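Local structure of periplasmic binding protein/LacI transcriptional regulator (Burkholderia graminis C4D1M, 5HQJ) at residues D28-I34 against V85-S91; G197-V201 against A224-V228; K254-D258 against V301-M306. The protein binds D-arabinose, held here as alpha-D-arabinopyranose, and probably serves as the sugar-binding component of an ABC transporter. All coordinates share one frame; numbering follows the deposited sequence.

Contact 1 of 3, residues D28-I34 against V85-S91; sequences DISVAVI and VDGIAIS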
loop_
_atom_site.group_PDB
_atom_site.type_symbol
_atom_site.label_atom_id
_atom_site.label_comp_id
_atom_site.label_asym_id
_atom_site.label_seq_id
_atom_site.Cartn_x
_atom_site.Cartn_y
_atom_site.Cartn_z
ATOM N N ASP A 28 27.972 -8.856 11.065
ATOM C CA ASP A 28 28.336 -9.232 9.695
ATOM C C ASP A 28 27.109 -9.435 8.801
ATOM O O ASP A 28 27.245 -9.621 7.582
ATOM C CB ASP A 28 29.179 -10.513 9.690
ATOM C CG ASP A 28 30.422 -10.394 10.539
ATOM O OD1 ASP A 28 31.074 -9.325 10.491
ATOM O OD2 ASP A 28 30.737 -11.370 11.257
ATOM N N ILE A 29 25.919 -9.397 9.400
ATOM C CA ILE A 29 24.685 -9.556 8.638
ATOM C C ILE A 29 24.304 -8.250 7.987
ATOM O O ILE A 29 24.339 -7.183 8.604
ATOM C CB ILE A 29 23.517 -10.034 9.499
ATOM C CG1 ILE A 29 23.819 -11.409 10.082
ATOM C CG2 ILE A 29 22.224 -10.131 8.665
ATOM C CD1 ILE A 29 22.758 -11.921 11.052
ATOM N N SER A 30 23.924 -8.359 6.726
ATOM C CA SER A 30 23.571 -7.220 5.910
ATOM C C SER A 30 22.211 -7.481 5.293
ATOM O O SER A 30 22.017 -8.510 4.625
ATOM C CB SER A 30 24.621 -6.995 4.820
ATOM O OG SER A 30 24.512 -5.705 4.259
ATOM N N VAL A 31 21.282 -6.552 5.525
ATOM C CA VAL A 31 19.934 -6.621 4.971
ATOM C C VAL A 31 19.569 -5.314 4.295
ATOM O O VAL A 31 19.968 -4.234 4.728
ATOM C CB VAL A 31 18.880 -6.948 6.060
ATOM C CG1 VAL A 31 19.193 -8.294 6.677
ATOM C CG2 VAL A 31 18.786 -5.846 7.142
ATOM N N ALA A 32 18.774 -5.435 3.252
ATOM C CA ALA A 32 18.345 -4.321 2.448
ATOM C C ALA A 32 16.821 -4.350 2.322
ATOM O O ALA A 32 16.241 -5.420 2.119
ATOM C CB ALA A 32 19.011 -4.366 1.079
ATOM N N VAL A 33 16.192 -3.184 2.463
ATOM C CA VAL A 33 14.751 -3.057 2.300
ATOM C C VAL A 33 14.430 -2.020 1.239
ATOM O O VAL A 33 14.996 -0.916 1.242
ATOM C CB VAL A 33 14.075 -2.694 3.627
ATOM C CG1 VAL A 33 12.576 -2.729 3.461
ATOM C CG2 VAL A 33 14.475 -3.660 4.717
ATOM N N ILE A 34 13.529 -2.389 0.333
ATOM C CA ILE A 34 13.245 -1.624 -0.884
ATOM C C ILE A 34 11.789 -1.236 -0.924
ATOM O O ILE A 34 10.919 -2.132 -0.981
ATOM C CB ILE A 34 13.555 -2.463 -2.177
ATOM C CG1 ILE A 34 14.983 -3.006 -2.123
ATOM C CG2 ILE A 34 13.309 -1.636 -3.468
ATOM C CD1 ILE A 34 15.304 -4.054 -3.175
ATOM N N VAL A 85 25.104 -9.357 -0.062
ATOM C CA VAL A 85 24.260 -9.029 1.085
ATOM C C VAL A 85 23.427 -10.253 1.389
ATOM O O VAL A 85 23.241 -11.130 0.538
ATOM C CB VAL A 85 23.358 -7.796 0.861
ATOM C CG1 VAL A 85 24.197 -6.610 0.394
ATOM C CG2 VAL A 85 22.201 -8.095 -0.106
ATOM N N ASP A 86 22.942 -10.315 2.617
ATOM C CA ASP A 86 22.404 -11.551 3.144
ATOM C C ASP A 86 20.892 -11.665 2.970
ATOM O O ASP A 86 20.363 -12.777 2.853
ATOM C CB ASP A 86 22.795 -11.667 4.620
ATOM C CG ASP A 86 24.298 -11.661 4.809
ATOM O OD1 ASP A 86 24.840 -10.649 5.289
ATOM O OD2 ASP A 86 24.945 -12.665 4.437
ATOM N N GLY A 87 20.213 -10.518 2.938
ATOM C CA GLY A 87 18.764 -10.492 2.878
ATOM C C GLY A 87 18.204 -9.292 2.152
ATOM O O GLY A 87 18.740 -8.192 2.236
ATOM N N ILE A 88 17.106 -9.520 1.439
ATOM C CA ILE A 88 16.396 -8.492 0.698
ATOM C C ILE A 88 14.897 -8.592 0.957
ATOM O O ILE A 88 14.284 -9.645 0.728
ATOM C CB ILE A 88 16.615 -8.609 -0.814
ATOM C CG1 ILE A 88 18.106 -8.567 -1.147
ATOM C CG2 ILE A 88 15.834 -7.511 -1.539
ATOM C CD1 ILE A 88 18.414 -8.890 -2.599
ATOM N N ALA A 89 14.314 -7.488 1.397
ATOM C CA ALA A 89 12.865 -7.352 1.484
ATOM C C ALA A 89 12.443 -6.262 0.516
ATOM O O ALA A 89 13.043 -5.171 0.479
ATOM C CB ALA A 89 12.419 -7.014 2.904
ATOM N N ILE A 90 11.418 -6.562 -0.276
ATOM C CA ILE A 90 10.983 -5.647 -1.307
ATOM C C ILE A 90 9.460 -5.547 -1.385
ATOM O O ILE A 90 8.733 -6.535 -1.277
ATOM C CB ILE A 90 11.577 -6.065 -2.684
ATOM C CG1 ILE A 90 11.127 -5.084 -3.773
ATOM C CG2 ILE A 90 11.217 -7.525 -3.030
ATOM C CD1 ILE A 90 11.711 -5.345 -5.162
ATOM N N SER A 91 8.989 -4.317 -1.538
ATOM C CA SER A 91 7.639 -4.038 -2.023
ATOM C C SER A 91 7.674 -3.819 -3.550
ATOM O O SER A 91 8.343 -2.894 -4.038
ATOM C CB SER A 91 7.082 -2.801 -1.322
ATOM O OG SER A 91 5.793 -2.510 -1.797
#
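I34 reaches across to both I88 and I90, on the strand that runs parallel to its own. Its CB sits 3.9 Å from CG1 of I90. CG1, turned beside the backbone N (chi1 -53°), passes over the carbonyl oxygen of A89, while CG2 lies against the same I90 CG1. From CG1 the chain extends back along the sheet, and at its tip CD1 meets CG2 of I88 at 3.9 Å. With A32 these isoleucines line one sheet face, which helix 71-82 covers through L80 and Q73; V33 and A89 belong to the other face, where helix 269-284 lies over A89. The two strands are neighbours in the parallel sheet of one lobe of a type I periplasmic binding protein fold, with the order 2-1-3-4-5-6, and strand 59-62 flanks 30-34 on its far edge. Between 30-34 and 87-90 the ladder alternates regularly: A32 N to G87 O, A89 N to A32 O at 2.9 Å, I34 N to A89 O, and S91 N to I34 O at 3.0 Å. At the opposite end D86 closes the pair twice, its N donating to S30 O while OD1 takes S30 N at 2.9 Å through the anti lone pair; K24 forms a salt bridge with OD2. S91, whose N gives the last rung, hydrogen-bonds through OG to the sugar-pocket residue D116.

Contact 2 of 3, residues G197-V201 against A224-V228; sequences GVSVV and AVAKV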
loop_
_atom_site.group_PDB
_atom_site.type_symbol
_atom_site.label_atom_id
_atom_site.label_comp_id
_atom_site.label_asym_id
_atom_site.label_seq_id
_atom_site.Cartn_x
_atom_site.Cartn_y
_atom_site.Cartn_z
ATOM N N GLY A 197 -3.808 13.043 -9.516
ATOM C CA GLY A 197 -4.988 12.742 -8.704
ATOM C C GLY A 197 -6.024 13.866 -8.627
ATOM O O GLY A 197 -7.253 13.628 -8.735
ATOM N N VAL A 198 -5.557 15.100 -8.412
ATOM C CA VAL A 198 -6.428 16.275 -8.459
ATOM C C VAL A 198 -7.152 16.369 -9.811
ATOM O O VAL A 198 -8.377 16.462 -9.852
ATOM C CB VAL A 198 -5.611 17.546 -8.175
ATOM C CG1 VAL A 198 -6.412 18.765 -8.428
ATOM C CG2 VAL A 198 -5.127 17.519 -6.741
ATOM N N SER A 199 -6.402 16.257 -10.917
ATOM C CA SER A 199 -7.001 16.312 -12.259
ATOM C C SER A 199 -8.079 15.262 -12.429
ATOM O O SER A 199 -9.224 15.511 -12.874
ATOM C CB SER A 199 -5.933 16.103 -13.340
ATOM O OG SER A 199 -4.816 16.942 -13.116
ATOM N N VAL A 200 -7.759 14.028 -12.025
ATOM C CA VAL A 200 -8.715 12.942 -12.118
ATOM C C VAL A 200 -9.945 13.197 -11.286
ATOM O O VAL A 200 -11.055 13.078 -11.777
ATOM C CB VAL A 200 -8.055 11.602 -11.702
ATOM C CG1 VAL A 200 -9.102 10.462 -11.640
ATOM C CG2 VAL A 200 -6.916 11.269 -12.680
ATOM N N VAL A 201 -9.759 13.592 -10.030
ATOM C CA VAL A 201 -10.906 13.850 -9.184
ATOM C C VAL A 201 -11.754 15.006 -9.727
ATOM O O VAL A 201 -12.984 14.893 -9.734
ATOM C CB VAL A 201 -10.485 14.144 -7.737
ATOM C CG1 VAL A 201 -11.657 14.696 -6.914
ATOM C CG2 VAL A 201 -10.000 12.864 -7.096
ATOM N N ALA A 224 -6.048 13.882 -2.586
ATOM C CA ALA A 224 -6.555 14.530 -3.792
ATOM C C ALA A 224 -8.031 14.937 -3.622
ATOM O O ALA A 224 -8.420 16.035 -3.966
ATOM C CB ALA A 224 -6.403 13.633 -4.979
ATOM N N VAL A 225 -8.844 14.044 -3.092
ATOM C CA VAL A 225 -10.239 14.361 -2.893
ATOM C C VAL A 225 -10.414 15.529 -1.921
ATOM O O VAL A 225 -11.177 16.475 -2.167
ATOM C CB VAL A 225 -11.012 13.153 -2.389
ATOM C CG1 VAL A 225 -12.440 13.534 -2.050
ATOM C CG2 VAL A 225 -11.082 12.121 -3.472
ATOM N N ALA A 226 -9.635 15.534 -0.841
ATOM C CA ALA A 226 -9.755 16.613 0.111
ATOM C C ALA A 226 -9.293 17.906 -0.537
ATOM O O ALA A 226 -9.916 18.945 -0.290
ATOM C CB ALA A 226 -8.971 16.298 1.374
ATOM N N LYS A 227 -8.258 17.878 -1.383
ATOM C CA LYS A 227 -7.743 19.106 -1.982
ATOM C C LYS A 227 -8.831 19.693 -2.882
ATOM O O LYS A 227 -9.108 20.902 -2.844
ATOM C CB LYS A 227 -6.466 18.840 -2.769
ATOM C CG LYS A 227 -5.886 20.105 -3.371
ATOM C CD LYS A 227 -4.528 19.868 -3.992
ATOM C CE LYS A 227 -3.405 20.338 -3.094
ATOM N NZ LYS A 227 -2.196 20.688 -3.889
ATOM N N VAL A 228 -9.485 18.829 -3.647
ATOM C CA VAL A 228 -10.448 19.282 -4.660
ATOM C C VAL A 228 -11.725 19.790 -4.010
ATOM O O VAL A 228 -12.275 20.833 -4.409
ATOM C CB VAL A 228 -10.737 18.171 -5.650
ATOM C CG1 VAL A 228 -11.906 18.563 -6.586
ATOM C CG2 VAL A 228 -9.473 17.895 -6.481
#
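V198, V201, V225 and V228 all hold CG1 anti to the backbone N (chi1 168° to 174°), which swings CG2 beside that nitrogen, and the two methyls of V198, like those of V201, find different neighbours. In V198, CG1 packs on CG2 of V228 at 3.7 Å, whereas CG2 rests on the aliphatic CD of K227, also at 3.7 Å. V201 divides its contacts in the same manner: CG1 lies against CB of V228 at 3.8 Å and is close to its CG1 as well, and CG2 touches CG2 of V225 at 3.9 Å. The side chains of V201 and V228 run past one another in opposite directions, while those of V201 and V225 meet at about a right angle. Where the backbones come nearest, A224 is the residue in between. Its CB presses on the main chain itself, 3.7 Å from C of G197 and only slightly farther from N of V198. G197 has no side chain to stand between the helices, so the alanine can approach this closely. No hydrogen bond joins the two segments; the association is apolar, and K227 adds methylene carbons at its exposed border. The segment axes approach to 8.7 Å and cross at -65°. Both helices belong to the lobe built on the mixed sheet, as successive helices in its beta-alpha-beta layering: 194-207 follows strand 181-188, whose E186 and Q188 touch V200, and leads into strand 211-216, after which comes helix 221-229. L194 and L205 of the first helix continue the packing against A224 and V228, and F234, in the loop beyond helix 221-229, also lies on V228.

Contact 3 of 3, residues K254-D258 against V301-M306; sequences KGLKD and VTKDNM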
loop_
_atom_site.group_PDB
_atom_site.type_symbol
_atom_site.label_atom_id
_atom_site.label_comp_id
_atom_site.label_asym_id
_atom_site.label_seq_id
_atom_site.Cartn_x
_atom_site.Cartn_y
_atom_site.Cartn_z
ATOM N N LYS A 254 -5.942 14.996 8.036
ATOM C CA LYS A 254 -6.527 16.341 8.078
ATOM C C LYS A 254 -7.874 16.320 7.365
ATOM O O LYS A 254 -8.861 16.915 7.820
ATOM C CB LYS A 254 -5.605 17.380 7.437
ATOM C CG LYS A 254 -6.125 18.802 7.595
ATOM C CD LYS A 254 -5.209 19.835 6.957
ATOM C CE LYS A 254 -5.801 21.235 7.072
ATOM N NZ LYS A 254 -6.408 21.502 8.415
ATOM N N GLY A 255 -7.939 15.603 6.254
ATOM C CA GLY A 255 -9.203 15.495 5.540
ATOM C C GLY A 255 -10.300 14.850 6.375
ATOM O O GLY A 255 -11.469 15.232 6.298
ATOM N N LEU A 256 -9.926 13.839 7.151
ATOM C CA LEU A 256 -10.856 13.157 8.032
ATOM C C LEU A 256 -11.312 14.093 9.171
ATOM O O LEU A 256 -12.508 14.167 9.509
ATOM C CB LEU A 256 -10.188 11.887 8.593
ATOM C CG LEU A 256 -10.983 10.880 9.424
ATOM C CD1 LEU A 256 -12.164 10.279 8.622
ATOM C CD2 LEU A 256 -10.021 9.787 9.968
ATOM N N LYS A 257 -10.340 14.781 9.762
ATOM C CA LYS A 257 -10.614 15.840 10.734
ATOM C C LYS A 257 -11.614 16.861 10.185
ATOM O O LYS A 257 -12.591 17.197 10.852
ATOM C CB LYS A 257 -9.318 16.574 11.119
ATOM C CG LYS A 257 -9.066 16.682 12.619
ATOM C CD LYS A 257 -7.985 17.714 12.926
ATOM C CE LYS A 257 -7.324 17.471 14.284
ATOM N NZ LYS A 257 -5.963 16.856 14.166
ATOM N N ASP A 258 -11.341 17.358 8.974
ATOM C CA ASP A 258 -12.107 18.455 8.355
ATOM C C ASP A 258 -13.458 18.047 7.764
ATOM O O ASP A 258 -14.225 18.907 7.356
ATOM C CB ASP A 258 -11.301 19.097 7.214
ATOM C CG ASP A 258 -10.108 19.895 7.695
ATOM O OD1 ASP A 258 -10.045 20.210 8.898
ATOM O OD2 ASP A 258 -9.246 20.225 6.844
ATOM N N VAL A 301 -10.695 3.322 10.222
ATOM C CA VAL A 301 -10.532 4.509 11.060
ATOM C C VAL A 301 -11.473 5.589 10.596
ATOM O O VAL A 301 -11.550 5.914 9.402
ATOM C CB VAL A 301 -9.097 5.018 11.036
ATOM C CG1 VAL A 301 -8.968 6.330 11.828
ATOM C CG2 VAL A 301 -8.163 3.943 11.648
ATOM N N THR A 302 -12.190 6.129 11.564
ATOM C CA THR A 302 -13.036 7.295 11.372
ATOM C C THR A 302 -12.567 8.391 12.305
ATOM O O THR A 302 -11.624 8.202 13.070
ATOM C CB THR A 302 -14.516 7.004 11.658
ATOM O OG1 THR A 302 -14.726 6.890 13.075
ATOM C CG2 THR A 302 -15.000 5.738 10.942
ATOM N N LYS A 303 -13.252 9.526 12.256
ATOM C CA LYS A 303 -12.963 10.639 13.159
ATOM C C LYS A 303 -12.940 10.164 14.615
ATOM O O LYS A 303 -12.177 10.695 15.438
ATOM C CB LYS A 303 -14.005 11.755 12.968
ATOM C CG LYS A 303 -13.543 13.118 13.424
ATOM C CD LYS A 303 -14.434 14.227 12.884
ATOM C CE LYS A 303 -13.711 15.559 12.921
ATOM N NZ LYS A 303 -13.251 15.989 14.270
ATOM N N ASP A 304 -13.727 9.144 14.926
ATOM C CA ASP A 304 -13.941 8.755 16.330
ATOM C C ASP A 304 -12.792 7.971 16.905
ATOM O O ASP A 304 -12.565 8.020 18.118
ATOM C CB ASP A 304 -15.219 7.924 16.477
ATOM C CG ASP A 304 -16.466 8.704 16.136
ATOM O OD1 ASP A 304 -16.392 9.950 16.108
ATOM O OD2 ASP A 304 -17.516 8.074 15.892
ATOM N N ASN A 305 -12.067 7.235 16.070
ATOM C CA ASN A 305 -10.917 6.453 16.568
ATOM C C ASN A 305 -9.597 6.815 15.894
ATOM O O ASN A 305 -8.704 5.994 15.795
ATOM C CB ASN A 305 -11.168 4.939 16.410
ATOM C CG ASN A 305 -11.300 4.508 14.963
ATOM O OD1 ASN A 305 -11.599 5.318 14.119
ATOM N ND2 ASN A 305 -11.049 3.236 14.678
HETATM N N MSE A 306 -9.439 8.068 15.485
HETATM C CA MSE A 306 -8.294 8.410 14.653
HETATM C C MSE A 306 -7.020 8.689 15.451
HETATM O O MSE A 306 -5.964 8.914 14.879
HETATM C CB MSE A 306 -8.625 9.606 13.756
HETATM C CG MSE A 306 -8.658 10.944 14.460
HETATM SE SE MSE A 306 -8.954 12.335 13.132
HETATM C CE MSE A 306 -9.815 13.610 14.297
#
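L256 contributes the most surface, directing its branched end from the helix into the turn that follows strand 299-301. Its CG stands anti to the backbone N (chi1 -173°), from where both methyls rest against one side of the T302-K303 peptide: CD2 lies 3.7 Å from C of T302, and CD1 is 3.9 Å from N of K303. CD2 also touches CG1 of V301 and, at 4.0 Å, CB of M306, a selenomethionine. K257 lies at the more exposed border, where its CG meets the terminal CE of M306 at 3.6 Å and the two side chains cross at about a right angle; M306 has a second conformer, so this methyl contact describes one of two states. The turn is bonded within itself: N305 OD1 accepts T302 N at 2.7 Å, in the carbonyl plane, and T302 OG1 accepts D304 N in an ST turn. The whole packs helix 250-258 against the exit of the antiparallel edge strand 299-301, whose V301 touches I264 on strand 263-266, in one of the two alpha/beta lobes, the one with the mixed sheet, of a type I periplasmic binding protein fold.

Contact 1 lies in one lobe, and contacts 2 and 3 share the other, with the chain's centre between them; contact 1 is about 20 Å from each at the nearest atoms. Contacts 1 and 2 are both buried but differ in chemistry: a strand pair is joined mainly by backbone hydrogen bonds, a helix pair by apolar side chains alone. Contact 3, partly exposed, also has no hydrogen bond across it, and its polar groups bond within their own segments or to residues outside both. Contacts 2 and 3 meet where A226 CB packs on G255 CA at 4.2 Å, putting helix 221-229 beside helix 250-258. S91 brings contact 1 nearest the bound sugar.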